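Local coordinates for glycogen accumulation regulator GarA (Mycobacterium tuberculosis, PDB 6I2P), which probably regulates central carbon and nitrogen metabolism by binding metabolic enzymes through its FHA domain, and is switched off when serine/threonine kinases phosphorylate it, at residues Thr120-Asn123 with Ser129-Leu132. Residues are numbered along the deposited sequence; the frame is centred on the assembly and turned at random.
Sequences TYVN and SAVL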
loop_
_atom_site.group_PDB
_atom_site.type_symbol
_atom_site.label_atom_id
_atom_site.label_comp_id
_atom_site.label_asym_id
_atom_site.label_seq_id
_atom_site.Cartn_x
_atom_site.Cartn_y
_atom_site.Cartn_z
ATOM N N THR C 120 -16.916 -3.034 -1.677
ATOM C CA THR C 120 -17.583 -2.235 -2.702
ATOM C C THR C 120 -18.192 -1.002 -2.030
ATOM O O THR C 120 -18.805 -1.108 -0.966
ATOM C CB THR C 120 -18.606 -3.083 -3.486
ATOM O OG1 THR C 120 -17.962 -4.268 -3.954
ATOM C CG2 THR C 120 -19.199 -2.335 -4.680
ATOM N N TYR C 121 -18.007 0.164 -2.652
ATOM C CA TYR C 121 -18.506 1.431 -2.133
ATOM C C TYR C 121 -19.452 2.085 -3.123
ATOM O O TYR C 121 -19.199 2.074 -4.329
ATOM C CB TYR C 121 -17.343 2.389 -1.802
ATOM C CG TYR C 121 -16.301 1.809 -0.867
ATOM C CD1 TYR C 121 -15.256 1.027 -1.351
ATOM C CD2 TYR C 121 -16.325 2.094 0.494
ATOM C CE1 TYR C 121 -14.295 0.491 -0.496
ATOM C CE2 TYR C 121 -15.353 1.584 1.358
ATOM C CZ TYR C 121 -14.343 0.776 0.857
ATOM O OH TYR C 121 -13.382 0.265 1.694
ATOM N N VAL C 122 -20.554 2.634 -2.613
ATOM C CA VAL C 122 -21.534 3.380 -3.400
ATOM C C VAL C 122 -21.600 4.749 -2.761
ATOM O O VAL C 122 -21.925 4.854 -1.576
ATOM C CB VAL C 122 -22.918 2.685 -3.517
ATOM C CG1 VAL C 122 -23.955 3.614 -4.155
ATOM C CG2 VAL C 122 -22.800 1.395 -4.316
ATOM N N ASN C 123 -21.215 5.785 -3.529
ATOM C CA ASN C 123 -21.161 7.186 -3.094
ATOM C C ASN C 123 -20.289 7.351 -1.825
ATOM O O ASN C 123 -20.685 8.030 -0.869
ATOM C CB ASN C 123 -22.576 7.790 -2.953
ATOM C CG ASN C 123 -23.395 7.748 -4.228
ATOM O OD1 ASN C 123 -22.870 7.758 -5.348
ATOM N ND2 ASN C 123 -24.709 7.699 -4.085
ATOM N N SER C 129 -24.907 -4.607 -0.501
ATOM C CA SER C 129 -25.820 -4.470 -1.636
ATOM C C SER C 129 -26.464 -3.084 -1.631
ATOM O O SER C 129 -26.852 -2.582 -0.572
ATOM C CB SER C 129 -26.895 -5.551 -1.604
ATOM O OG SER C 129 -27.770 -5.381 -0.504
ATOM N N ALA C 130 -26.593 -2.474 -2.810
ATOM C CA ALA C 130 -27.208 -1.151 -2.963
ATOM C C ALA C 130 -27.893 -1.005 -4.301
ATOM O O ALA C 130 -27.359 -1.453 -5.312
ATOM C CB ALA C 130 -26.159 -0.058 -2.802
ATOM N N VAL C 131 -29.070 -0.361 -4.303
ATOM C CA VAL C 131 -29.861 -0.053 -5.499
ATOM C C VAL C 131 -29.179 1.156 -6.156
ATOM O O VAL C 131 -28.796 2.101 -5.459
ATOM C CB VAL C 131 -31.349 0.234 -5.140
ATOM C CG1 VAL C 131 -32.151 0.710 -6.355
ATOM C CG2 VAL C 131 -32.009 -0.988 -4.504
ATOM N N LEU C 132 -29.013 1.119 -7.488
ATOM C CA LEU C 132 -28.359 2.193 -8.223
ATOM C C LEU C 132 -29.325 3.124 -8.949
ATOM O O LEU C 132 -30.235 2.678 -9.649
ATOM C CB LEU C 132 -27.299 1.637 -9.190
ATOM C CG LEU C 132 -26.177 0.782 -8.567
ATOM C CD1 LEU C 132 -25.430 -0.003 -9.625
ATOM C CD2 LEU C 132 -25.217 1.625 -7.730
#
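Val122 and Ala130 bring the two backbones nearest each other, yet their CA atoms are 7.3 Å apart, too far for neighbouring strands of one sheet, and the contact is carried by side chains alone. Both CB atoms lie on the facing sides of their strands. The Val122 methyl CG2 meets the Ala130 methyl CB at 4.0 Å, an ordinary van der Waals distance. Val122 CG2 also lies 4.2 Å from Leu132 CD2. Since Ala130 CB and Leu132 CD2 are 5.3 Å apart, the valine methyl touches two separate apolar groups.

The strand assignments explain this geometry: residues 120-122 belong to the antiparallel sheet and pair with 137-140 and 125-127, whereas 129-132 edges the mixed sheet beside 108-113, to which Ala130 and Leu132 are tied by backbone hydrogen bonds with Val111 and Phe109. The contact thus bridges the two sheets of the FHA beta sandwich, with Val122 and Leu132 buried and Ala130 partly exposed at the edge strand.

With CG1 anti to the backbone N (chi1 171°), Val122 turns both methyls to the partner strand; CG1 approaches Leu132 CD2 at 4.3 Å. Leu132 CB is not aimed at residues 120-123, and a chi2 of 165° sends CD1 out anti to CA and away from Val122, leaving CD2, which folds back beside CA, to touch it. Val111 and Val127 also pack on Val122, while Val138 lies against Leu132.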